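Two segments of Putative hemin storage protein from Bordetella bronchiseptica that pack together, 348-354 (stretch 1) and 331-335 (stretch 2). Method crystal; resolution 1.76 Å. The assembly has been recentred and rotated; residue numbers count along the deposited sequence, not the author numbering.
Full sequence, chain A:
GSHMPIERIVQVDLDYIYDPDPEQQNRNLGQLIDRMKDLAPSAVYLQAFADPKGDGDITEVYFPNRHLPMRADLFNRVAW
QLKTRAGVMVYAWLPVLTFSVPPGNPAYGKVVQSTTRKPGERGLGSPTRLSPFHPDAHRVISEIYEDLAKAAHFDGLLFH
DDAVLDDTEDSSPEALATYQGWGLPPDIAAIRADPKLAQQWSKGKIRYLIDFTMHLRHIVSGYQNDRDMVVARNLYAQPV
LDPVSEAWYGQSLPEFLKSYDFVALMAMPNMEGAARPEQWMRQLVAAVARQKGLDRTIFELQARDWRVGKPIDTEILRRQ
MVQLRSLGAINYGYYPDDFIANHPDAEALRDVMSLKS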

# COMPACT_ATOMS: atom_id res chain seq x y z
N ALA A 348 -15.64 15.63 14.57
CA ALA A 348 -15.53 14.65 15.63
C ALA A 348 -14.12 14.09 15.76
O ALA A 348 -13.69 13.73 16.86
CB ALA A 348 -16.52 13.52 15.41
N LEU A 349 -13.40 14.01 14.64
CA LEU A 349 -12.07 13.40 14.62
C LEU A 349 -10.92 14.39 14.78
O LEU A 349 -9.79 13.97 14.98
CB LEU A 349 -11.84 12.64 13.31
CG LEU A 349 -12.29 11.21 13.12
CD1 LEU A 349 -11.52 10.60 11.94
CD2 LEU A 349 -12.11 10.38 14.38
N ARG A 350 -11.21 15.68 14.65
CA ARG A 350 -10.17 16.70 14.69
C ARG A 350 -9.24 16.55 15.89
O ARG A 350 -8.02 16.60 15.74
CB ARG A 350 -10.80 18.10 14.69
CG ARG A 350 -9.80 19.21 14.44
CD ARG A 350 -10.48 20.57 14.37
NE ARG A 350 -11.60 20.58 13.43
CZ ARG A 350 -12.87 20.75 13.79
NH1 ARG A 350 -13.83 20.74 12.87
NH2 ARG A 350 -13.19 20.93 15.07
N ASP A 351 -9.80 16.33 17.08
CA ASP A 351 -8.96 16.36 18.27
C ASP A 351 -7.99 15.17 18.33
O ASP A 351 -6.90 15.31 18.88
CB ASP A 351 -9.80 16.44 19.56
CG ASP A 351 -10.82 15.32 19.71
OD1 ASP A 351 -10.88 14.40 18.87
OD2 ASP A 351 -11.59 15.39 20.70
N VAL A 352 -8.37 14.03 17.77
CA VAL A 352 -7.46 12.89 17.80
C VAL A 352 -6.57 12.79 16.56
O VAL A 352 -5.58 12.06 16.56
CB VAL A 352 -8.21 11.55 17.98
CG1 VAL A 352 -8.70 11.42 19.42
CG2 VAL A 352 -9.36 11.42 16.98
N MET A 353 -6.89 13.54 15.50
CA MET A 353 -6.05 13.49 14.31
C MET A 353 -5.07 14.65 14.33
O MET A 353 -4.15 14.70 13.51
CB MET A 353 -6.90 13.50 13.04
CG MET A 353 -7.52 12.15 12.70
SD MET A 353 -6.30 10.89 12.25
CE MET A 353 -5.68 11.55 10.69
N SER A 354 -5.26 15.57 15.28
CA SER A 354 -4.35 16.70 15.47
C SER A 354 -2.94 16.24 15.85
O SER A 354 -2.77 15.27 16.60
CB SER A 354 -4.90 17.64 16.55
OG SER A 354 -3.94 18.63 16.90
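Stretch 2 (331-335) NYGYY

How does the second stretch run against the helix? Y332 to Y335 form an extended strand, with G333 almost fully stretched at phi/psi -180/-169. The helix of residues 348-353 lies over it at 143° between N-to-C directions, so the two run roughly antiparallel but clearly skewed. Their axes come no closer than 10.6 Å, a gap that leaves room for side chains. The backbones are nearest at M353 and G333, whose CA atoms lie 7.5 Å apart.

What does the strand offer the helix? Chiefly two tyrosines, Y332 and Y334, both with chi1 in the p well (50° and 68°) and chi2 near 80°. The CA-to-CB bond of Y332 points sideways, yet its ring extends to the end of the helix, where Y332 OH donates a hydrogen bond to V352 O at 2.6 Å. The bond falls near the end of the helix; S354 is the first residue to leave helical phi/psi. The CB of V352 also lies 4.0 Å from Y332 OH.

How does M353 fit between the tyrosines? Its three chi angles are all m, -78°, -67° and -67°, and this folded conformation brings the end of a sideways-pointing side chain nearer the strand. M353 SD approaches the edge of the Y332 ring, 4.2 Å from Y332 CE1, while CE of M353 reaches 4.2 Å from CE2 of Y334. Between these rings, G333 has no side chain, and its CA lies 4.5 Å from M353 SD.

What else packs against Y334? The CA-to-CB bond of L349, one turn before M353, points toward the strand. With chi1 m and chi2 t, L349 places CD1 3.9 Å from Y334 CE2, so L349 and M353 both meet the same ring carbon in an apolar contact.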

# COMPACT_ATOMS: atom_id res chain seq x y z
N ASN A 331 1.09 6.61 16.37
CA ASN A 331 1.00 6.85 14.94
C ASN A 331 -0.15 6.07 14.34
O ASN A 331 -0.23 4.85 14.51
CB ASN A 331 2.30 6.46 14.23
CG ASN A 331 3.52 7.13 14.82
OD1 ASN A 331 3.76 8.32 14.59
ND2 ASN A 331 4.30 6.37 15.59
N TYR A 332 -1.06 6.76 13.66
CA TYR A 332 -2.24 6.09 13.11
C TYR A 332 -2.88 6.97 12.06
O TYR A 332 -2.41 8.07 11.78
CB TYR A 332 -3.25 5.73 14.22
CG TYR A 332 -3.60 6.87 15.16
CD1 TYR A 332 -4.50 7.86 14.78
CD2 TYR A 332 -3.05 6.93 16.43
CE1 TYR A 332 -4.81 8.90 15.64
CE2 TYR A 332 -3.36 7.97 17.30
CZ TYR A 332 -4.25 8.95 16.89
OH TYR A 332 -4.56 9.98 17.74
N GLY A 333 -3.95 6.47 11.46
CA GLY A 333 -4.62 7.20 10.40
C GLY A 333 -5.80 6.40 9.91
O GLY A 333 -6.18 5.40 10.54
N TYR A 334 -6.40 6.82 8.80
CA TYR A 334 -7.54 6.07 8.30
C TYR A 334 -7.61 6.10 6.78
O TYR A 334 -7.06 6.98 6.12
CB TYR A 334 -8.86 6.59 8.91
CG TYR A 334 -9.23 7.99 8.45
CD1 TYR A 334 -9.91 8.19 7.25
CD2 TYR A 334 -8.91 9.10 9.22
CE1 TYR A 334 -10.25 9.47 6.83
CE2 TYR A 334 -9.24 10.38 8.81
CZ TYR A 334 -9.91 10.56 7.61
OH TYR A 334 -10.24 11.83 7.18
N TYR A 335 -8.33 5.11 6.26
CA TYR A 335 -8.61 4.95 4.85
C TYR A 335 -10.05 4.44 4.75
O TYR A 335 -10.42 3.54 5.49
CB TYR A 335 -7.64 3.95 4.19
CG TYR A 335 -7.97 3.65 2.75
CD1 TYR A 335 -7.99 4.65 1.80
CD2 TYR A 335 -8.25 2.34 2.34
CE1 TYR A 335 -8.30 4.37 0.46
CE2 TYR A 335 -8.55 2.05 1.01
CZ TYR A 335 -8.58 3.08 0.08
OH TYR A 335 -8.89 2.79 -1.24